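Hcp1 family type VI secretion system effector (Salmonella typhimurium, PDB 5XHH) probably assembles, like its Hcp relatives, into hexameric rings that stack into the tube expelled by the type VI secretion system. Local coordinates at residues 82-87 with 99-104; 106-111 with 124-129. All blocks are in the same frame, centred on the assembly; numbering follows the deposited sequence.

In the fold
Contact 1 comes first along the chain and is complete before contact 2 begins. Each joins the two strands of an antiparallel hairpin, and their centres lie about 14 Å apart. Contact 1 (82-87 with 99-104) sits inside the larger antiparallel sheet, near the centre of the chain. Contact 2 (106-111 with 124-129) lies at one side of the four-stranded sheet, where strand 104-113 is outermost within this chain. The chain turns a corner at Asp103 and so passes from one sheet to the other. The contacts touch there, Phe101 on Phe129 and Leu104 on Ser128 and Phe129. Both hairpins belong to the Hcp beta-barrel, the fold that in relatives assembles into hexameric rings.

Contact 1: 82-87 with 99-104; sequences AILVMR and YTFTDL
Ala82 pairs with Phe101, and Leu84 with Tyr99, through the backbone. These are the two hydrogen-bonded pairs of an antiparallel hairpin. Ala82 N gives to Phe101 O at 3.0 Å. Phe101 N returns a bond to Ala82 O. Leu84 N to Tyr99 O is 2.8 Å long and nearly straight, at 171° at the hydrogen. Tyr99 N gives to Leu84 O. Between these pairs, Ile83 faces Thr100 as a non-hydrogen-bonded pair. Ile83 CA also brings a CA-H...O contact to Tyr99 O, at 3.4 Å.

The apolar contacts lie on the face that carries Ala82, Leu84, Tyr99 and Phe101. With CG anti to the carbonyl carbon and beside the backbone N (chi1 -50°), the Phe101 ring turns its edge to Leu84. Its CE1 is 4.0 Å from Leu84 CB, which lies in the ring plane. CD1 of the same ring lies beside Ala82 O. Beyond the corner at Asp103, Leu104 puts both methyls near Ala82, and its CD2 is 4.1 Å from Ala82 CB. Leu84 also packs on Ile5 and Leu7 of strand 3-9. The Tyr99 ring meets Trp32 edge-to-face and Trp30 with planes at about 70°.

The bonds satisfy the amides that point between the strands, while apolar and aromatic side chains gather on one buried face, as fits a barrel wall.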
ATOM      1  N   ALA A  82       0.562   7.736  -0.054  1.00 22.67           N
ATOM      2  CA  ALA A  82       0.863   6.657  -0.981  1.00 24.71           C
ATOM      3  C   ALA A  82      -0.414   6.326  -1.733  1.00 25.16           C
ATOM      4  O   ALA A  82      -1.494   6.374  -1.158  1.00 23.14           O
ATOM      5  CB  ALA A  82       1.385   5.403  -0.259  1.00 24.14           C
ATOM      6  N   ILE A  83      -0.291   5.985  -3.009  1.00 25.65           N
ATOM      7  CA  ILE A  83      -1.449   5.739  -3.855  1.00 25.05           C
ATOM      8  C   ILE A  83      -1.296   4.366  -4.476  1.00 25.70           C
ATOM      9  O   ILE A  83      -0.310   4.099  -5.171  1.00 26.82           O
ATOM     10  CB  ILE A  83      -1.608   6.803  -4.949  1.00 23.43           C
ATOM     11  CG1 ILE A  83      -1.701   8.197  -4.327  1.00 28.16           C
ATOM     12  CG2 ILE A  83      -2.835   6.487  -5.779  1.00 27.52           C
ATOM     13  CD1 ILE A  83      -1.728   9.343  -5.351  1.00 26.76           C
ATOM     14  N   LEU A  84      -2.267   3.499  -4.233  1.00 26.65           N
ATOM     15  CA  LEU A  84      -2.278   2.151  -4.771  1.00 23.12           C
ATOM     16  C   LEU A  84      -3.367   2.105  -5.828  1.00 26.83           C
ATOM     17  O   LEU A  84      -4.524   2.411  -5.539  1.00 24.82           O
ATOM     18  CB  LEU A  84      -2.518   1.127  -3.656  1.00 22.82           C
ATOM     19  CG  LEU A  84      -2.247  -0.353  -3.936  1.00 24.70           C
ATOM     20  CD1 LEU A  84      -2.464  -1.184  -2.668  1.00 31.84           C
ATOM     21  CD2 LEU A  84      -3.139  -0.879  -5.043  1.00 25.62           C
ATOM     22  N   VAL A  85      -3.000   1.709  -7.040  1.00 23.61           N
ATOM     23  CA  VAL A  85      -3.917   1.670  -8.168  1.00 26.30           C
ATOM     24  C   VAL A  85      -3.895   0.270  -8.772  1.00 26.12           C
ATOM     25  O   VAL A  85      -2.828  -0.325  -8.935  1.00 25.72           O
ATOM     26  CB  VAL A  85      -3.534   2.727  -9.219  1.00 31.31           C
ATOM     27  CG1 VAL A  85      -4.083   2.348 -10.556  1.00 34.53           C
ATOM     28  CG2 VAL A  85      -4.019   4.127  -8.776  1.00 29.56           C
ATOM     29  N   MET A  86      -5.073  -0.253  -9.101  1.00 25.87           N
ATOM     30  CA  MET A  86      -5.204  -1.547  -9.751  1.00 25.69           C
ATOM     31  C   MET A  86      -6.072  -1.405 -10.989  1.00 29.65           C
ATOM     32  O   MET A  86      -7.147  -0.774 -10.940  1.00 30.93           O
ATOM     33  CB  MET A  86      -5.797  -2.579  -8.788  1.00 25.90           C
ATOM     34  CG  MET A  86      -5.784  -4.007  -9.278  1.00 25.84           C
ATOM     35  SD  MET A  86      -5.987  -5.120  -7.864  1.00 26.39           S
ATOM     36  CE  MET A  86      -6.061  -6.706  -8.711  1.00 23.70           C
ATOM     37  N   ARG A  87      -5.609  -2.019 -12.084  1.00 28.38           N
ATOM     38  CA  ARG A  87      -6.319  -2.010 -13.354  1.00 32.28           C
ATOM     39  C   ARG A  87      -6.179  -3.354 -14.056  1.00 31.00           C
ATOM     40  O   ARG A  87      -5.206  -4.083 -13.857  1.00 32.75           O
ATOM     41  CB  ARG A  87      -5.786  -0.914 -14.288  1.00 37.62           C
ATOM     42  CG  ARG A  87      -4.500  -1.304 -14.977  1.00 36.08           C
ATOM     43  CD  ARG A  87      -3.861  -0.162 -15.765  1.00 37.02           C
ATOM     44  NE  ARG A  87      -2.589  -0.593 -16.349  1.00 40.35           N
ATOM     45  CZ  ARG A  87      -1.636   0.232 -16.772  1.00 36.81           C
ATOM     46  NH1 ARG A  87      -1.795   1.543 -16.680  1.00 38.41           N
ATOM     47  NH2 ARG A  87      -0.519  -0.260 -17.285  1.00 42.26           N
ATOM     48  N   TYR A  99      -6.668   3.224  -3.901  1.00 20.21           N
ATOM     49  CA  TYR A  99      -6.605   3.560  -2.484  1.00 22.46           C
ATOM     50  C   TYR A  99      -5.573   4.661  -2.292  1.00 24.05           C
ATOM     51  O   TYR A  99      -4.431   4.537  -2.754  1.00 26.38           O
ATOM     52  CB  TYR A  99      -6.215   2.362  -1.607  1.00 22.84           C
ATOM     53  CG  TYR A  99      -7.083   1.137  -1.749  1.00 24.97           C
ATOM     54  CD1 TYR A  99      -8.310   1.046  -1.108  1.00 24.05           C
ATOM     55  CD2 TYR A  99      -6.657   0.055  -2.498  1.00 25.78           C
ATOM     56  CE1 TYR A  99      -9.109  -0.098  -1.234  1.00 23.89           C
ATOM     57  CE2 TYR A  99      -7.438  -1.075  -2.637  1.00 25.02           C
ATOM     58  CZ  TYR A  99      -8.661  -1.143  -1.999  1.00 24.41           C
ATOM     59  OH  TYR A  99      -9.411  -2.270  -2.140  1.00 27.36           O
ATOM     60  N   THR A 100      -5.956   5.711  -1.590  1.00 25.46           N
ATOM     61  CA  THR A 100      -5.056   6.805  -1.232  1.00 26.06           C
ATOM     62  C   THR A 100      -4.877   6.755   0.279  1.00 24.36           C
ATOM     63  O   THR A 100      -5.834   6.966   1.028  1.00 29.10           O
ATOM     64  CB  THR A 100      -5.615   8.153  -1.692  1.00 22.64           C
ATOM     65  OG1 THR A 100      -5.744   8.138  -3.118  1.00 25.63           O
ATOM     66  CG2 THR A 100      -4.691   9.269  -1.302  1.00 26.17           C
ATOM     67  N   PHE A 101      -3.669   6.431   0.716  1.00 24.63           N
ATOM     68  CA  PHE A 101      -3.323   6.348   2.126  1.00 24.94           C
ATOM     69  C   PHE A 101      -2.542   7.600   2.503  1.00 25.26           C
ATOM     70  O   PHE A 101      -1.809   8.159   1.679  1.00 26.76           O
ATOM     71  CB  PHE A 101      -2.459   5.119   2.442  1.00 25.23           C
ATOM     72  CG  PHE A 101      -2.992   3.814   1.908  1.00 24.56           C
ATOM     73  CD1 PHE A 101      -2.645   3.370   0.642  1.00 24.63           C
ATOM     74  CD2 PHE A 101      -3.783   2.999   2.700  1.00 23.42           C
ATOM     75  CE1 PHE A 101      -3.115   2.140   0.161  1.00 22.24           C
ATOM     76  CE2 PHE A 101      -4.253   1.788   2.233  1.00 23.20           C
ATOM     77  CZ  PHE A 101      -3.923   1.354   0.967  1.00 24.40           C
ATOM     78  N   THR A 102      -2.688   8.035   3.755  1.00 27.46           N
ATOM     79  CA  THR A 102      -1.865   9.139   4.229  1.00 28.03           C
ATOM     80  C   THR A 102      -1.226   8.798   5.564  1.00 25.77           C
ATOM     81  O   THR A 102      -1.723   7.956   6.314  1.00 27.26           O
ATOM     82  CB  THR A 102      -2.657  10.447   4.403  1.00 26.17           C
ATOM     83  OG1 THR A 102      -3.537  10.321   5.521  1.00 28.35           O
ATOM     84  CG2 THR A 102      -3.431  10.798   3.153  1.00 26.42           C
ATOM     85  N   ASP A 103      -0.127   9.500   5.857  1.00 24.57           N
ATOM     86  CA  ASP A 103       0.555   9.427   7.147  1.00 26.56           C
ATOM     87  C   ASP A 103       0.984   7.986   7.439  1.00 28.81           C
ATOM     88  O   ASP A 103       0.465   7.300   8.319  1.00 31.90           O
ATOM     89  CB  ASP A 103      -0.342   9.989   8.258  1.00 31.54           C
ATOM     90  CG  ASP A 103       0.284   9.890   9.631  1.00 35.02           C
ATOM     91  OD1 ASP A 103       1.475  10.232   9.772  1.00 40.43           O
ATOM     92  OD2 ASP A 103      -0.423   9.456  10.566  1.00 42.12           O
ATOM     93  N   LEU A 104       1.957   7.546   6.660  1.00 25.67           N
ATOM     94  CA  LEU A 104       2.408   6.168   6.693  1.00 26.07           C
ATOM     95  C   LEU A 104       3.791   6.066   7.322  1.00 30.80           C
ATOM     96  O   LEU A 104       4.590   7.007   7.271  1.00 29.53           O
ATOM     97  CB  LEU A 104       2.442   5.564   5.283  1.00 25.66           C
ATOM     98  CG  LEU A 104       1.123   5.563   4.502  1.00 28.34           C
ATOM     99  CD1 LEU A 104       0.965   6.830   3.611  1.00 22.28           C
ATOM    100  CD2 LEU A 104       0.960   4.270   3.682  1.00 24.36           C
TER

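Contact 2: 106-111 with 124-129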
ATOM      1  N   VAL A 106       6.901   2.863   7.397  1.00 26.68           N
ATOM      2  CA  VAL A 106       7.308   1.534   6.944  1.00 24.17           C
ATOM      3  C   VAL A 106       7.539   0.673   8.179  1.00 26.13           C
ATOM      4  O   VAL A 106       8.494   0.894   8.924  1.00 28.71           O
ATOM      5  CB  VAL A 106       8.560   1.587   6.066  1.00 24.59           C
ATOM      6  CG1 VAL A 106       8.857   0.195   5.504  1.00 22.41           C
ATOM      7  CG2 VAL A 106       8.366   2.587   4.925  1.00 26.52           C
ATOM      8  N   ALA A 107       6.670  -0.317   8.397  1.00 21.43           N
ATOM      9  CA  ALA A 107       6.759  -1.084   9.632  1.00 23.69           C
ATOM     10  C   ALA A 107       7.556  -2.370   9.471  1.00 25.62           C
ATOM     11  O   ALA A 107       8.174  -2.822  10.444  1.00 25.33           O
ATOM     12  CB  ALA A 107       5.360  -1.427  10.161  1.00 24.87           C
ATOM     13  N   VAL A 108       7.539  -2.975   8.281  1.00 21.19           N
ATOM     14  CA  VAL A 108       8.227  -4.248   8.045  1.00 24.52           C
ATOM     15  C   VAL A 108       8.815  -4.243   6.644  1.00 24.21           C
ATOM     16  O   VAL A 108       8.132  -3.863   5.687  1.00 24.72           O
ATOM     17  CB  VAL A 108       7.295  -5.478   8.187  1.00 21.63           C
ATOM     18  CG1 VAL A 108       8.034  -6.746   7.792  1.00 26.99           C
ATOM     19  CG2 VAL A 108       6.763  -5.617   9.596  1.00 23.70           C
ATOM     20  N   VAL A 109      10.072  -4.682   6.514  1.00 24.56           N
ATOM     21  CA  VAL A 109      10.669  -4.961   5.214  1.00 25.16           C
ATOM     22  C   VAL A 109      11.322  -6.340   5.275  1.00 24.62           C
ATOM     23  O   VAL A 109      12.193  -6.586   6.114  1.00 25.15           O
ATOM     24  CB  VAL A 109      11.690  -3.885   4.782  1.00 30.75           C
ATOM     25  CG1 VAL A 109      12.117  -4.120   3.343  1.00 26.14           C
ATOM     26  CG2 VAL A 109      11.080  -2.487   4.899  1.00 23.91           C
ATOM     27  N   SER A 110      10.929  -7.214   4.357  1.00 22.83           N
ATOM     28  CA  SER A 110      11.183  -8.648   4.465  1.00 24.99           C
ATOM     29  C   SER A 110      11.620  -9.198   3.115  1.00 24.03           C
ATOM     30  O   SER A 110      10.820  -9.778   2.368  1.00 27.27           O
ATOM     31  CB  SER A 110       9.938  -9.366   4.984  1.00 21.90           C
ATOM     32  OG  SER A 110      10.167 -10.752   5.098  1.00 32.37           O
ATOM     33  N   PRO A 111      12.886  -9.009   2.754  1.00 21.84           N
ATOM     34  CA  PRO A 111      13.377  -9.524   1.473  1.00 23.70           C
ATOM     35  C   PRO A 111      13.694 -11.011   1.526  1.00 24.56           C
ATOM     36  O   PRO A 111      13.965 -11.580   2.587  1.00 24.43           O
ATOM     37  CB  PRO A 111      14.651  -8.713   1.240  1.00 20.77           C
ATOM     38  CG  PRO A 111      15.147  -8.443   2.629  1.00 24.16           C
ATOM     39  CD  PRO A 111      13.903  -8.181   3.431  1.00 25.57           C
ATOM     40  N   THR A 124       8.424  -8.687   0.929  1.00 24.18           N
ATOM     41  CA  THR A 124       7.182  -8.302   1.579  1.00 23.17           C
ATOM     42  C   THR A 124       7.409  -7.045   2.404  1.00 23.79           C
ATOM     43  O   THR A 124       8.449  -6.886   3.043  1.00 24.08           O
ATOM     44  CB  THR A 124       6.670  -9.445   2.464  1.00 24.98           C
ATOM     45  OG1 THR A 124       6.332 -10.546   1.629  1.00 25.89           O
ATOM     46  CG2 THR A 124       5.432  -9.033   3.270  1.00 23.54           C
ATOM     47  N   VAL A 125       6.439  -6.142   2.365  1.00 22.20           N
ATOM     48  CA  VAL A 125       6.536  -4.840   3.007  1.00 21.92           C
ATOM     49  C   VAL A 125       5.223  -4.564   3.722  1.00 24.95           C
ATOM     50  O   VAL A 125       4.142  -4.820   3.184  1.00 25.02           O
ATOM     51  CB  VAL A 125       6.826  -3.719   1.984  1.00 23.40           C
ATOM     52  CG1 VAL A 125       6.955  -2.368   2.688  1.00 21.03           C
ATOM     53  CG2 VAL A 125       8.070  -4.040   1.168  1.00 23.58           C
ATOM     54  N   GLU A 126       5.315  -4.037   4.929  1.00 20.94           N
ATOM     55  CA  GLU A 126       4.154  -3.546   5.640  1.00 23.22           C
ATOM     56  C   GLU A 126       4.330  -2.061   5.893  1.00 24.87           C
ATOM     57  O   GLU A 126       5.392  -1.631   6.374  1.00 25.58           O
ATOM     58  CB  GLU A 126       3.945  -4.285   6.946  1.00 24.03           C
ATOM     59  CG  GLU A 126       3.554  -5.736   6.769  1.00 21.85           C
ATOM     60  CD  GLU A 126       3.297  -6.391   8.106  1.00 28.19           C
ATOM     61  OE1 GLU A 126       2.940  -5.653   9.049  1.00 30.48           O
ATOM     62  OE2 GLU A 126       3.456  -7.627   8.215  1.00 30.59           O
ATOM     63  N   LEU A 127       3.278  -1.303   5.561  1.00 24.96           N
ATOM     64  CA  LEU A 127       3.182   0.132   5.792  1.00 23.88           C
ATOM     65  C   LEU A 127       1.983   0.384   6.688  1.00 28.52           C
ATOM     66  O   LEU A 127       0.858  -0.006   6.351  1.00 25.56           O
ATOM     67  CB  LEU A 127       3.011   0.908   4.488  1.00 23.12           C
ATOM     68  CG  LEU A 127       3.908   0.658   3.283  1.00 21.20           C
ATOM     69  CD1 LEU A 127       3.398   1.460   2.105  1.00 22.06           C
ATOM     70  CD2 LEU A 127       5.357   0.993   3.587  1.00 21.53           C
ATOM     71  N   SER A 128       2.210   1.023   7.823  1.00 26.54           N
ATOM     72  CA  SER A 128       1.073   1.455   8.607  1.00 27.25           C
ATOM     73  C   SER A 128       0.556   2.760   8.026  1.00 26.39           C
ATOM     74  O   SER A 128       1.312   3.537   7.448  1.00 26.91           O
ATOM     75  CB  SER A 128       1.459   1.633  10.071  1.00 29.50           C
ATOM     76  OG  SER A 128       2.372   2.698  10.179  1.00 33.60           O
ATOM     77  N   PHE A 129      -0.752   2.976   8.140  1.00 26.52           N
ATOM     78  CA  PHE A 129      -1.356   4.211   7.666  1.00 28.00           C
ATOM     79  C   PHE A 129      -2.446   4.625   8.642  1.00 26.85           C
ATOM     80  O   PHE A 129      -3.103   3.780   9.256  1.00 28.76           O
ATOM     81  CB  PHE A 129      -1.936   4.063   6.240  1.00 22.97           C
ATOM     82  CG  PHE A 129      -2.980   2.988   6.117  1.00 23.97           C
ATOM     83  CD1 PHE A 129      -2.619   1.687   5.811  1.00 26.69           C
ATOM     84  CD2 PHE A 129      -4.317   3.273   6.317  1.00 24.43           C
ATOM     85  CE1 PHE A 129      -3.579   0.685   5.701  1.00 25.23           C
ATOM     86  CE2 PHE A 129      -5.282   2.282   6.212  1.00 28.09           C
ATOM     87  CZ  PHE A 129      -4.906   0.977   5.899  1.00 25.44           C
TER
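Val106 CG2 is anti to the carbonyl carbon, and so is Leu127 CG (chi1 -49°). On the face this pair shares, these torsions turn Val106 CG2 and Leu127 CD2 to each other. The two side chains run side by side in the same direction. Leu127 CD2 comes within 3.7 Å of Val106 CG2. Val125 CG1 approaches Val106 CG1 more loosely, at 4.3 Å. This face turns to helix 66-75: Val106 packs on Tyr72 and Cys73, Val109 on Cys73, and Val125 on Leu69.

Val108 and Glu126 lie alongside each other on the other face. Their CB atoms are 3.8 Å apart. Glu126 runs straight on past CG and lays its carboxylate carbon CD 3.9 Å from Val108 CG2. The acid end therefore passes a methyl group within this pair, and its OE1 takes a hydrogen bond from Asn55 ND2.

The strands form a beta hairpin of the Hcp barrel, interrupted by a classic beta bulge. Ala107 and Val108 both face Glu126, and the pairing slips by one residue. Glu126 O is gripped by two amides. The bond from Ala107 N to Glu126 O is the shorter, at 2.7 Å. The one from Val108 N to Glu126 O is longer, at 3.2 Å. Both donors come from the same face of the carbonyl plane. Glu126 N gives back to Val108 O.

Farther along, Ser110 and Thr124 form the next hydrogen-bonded pair. Ser110 N gives to Thr124 O in a bent bond, with only 132° at the hydrogen. In return, Thr124 N gives to Ser110 O, 3.0 Å away. Ser110 CB packs close to Thr124 O, at 3.5 Å.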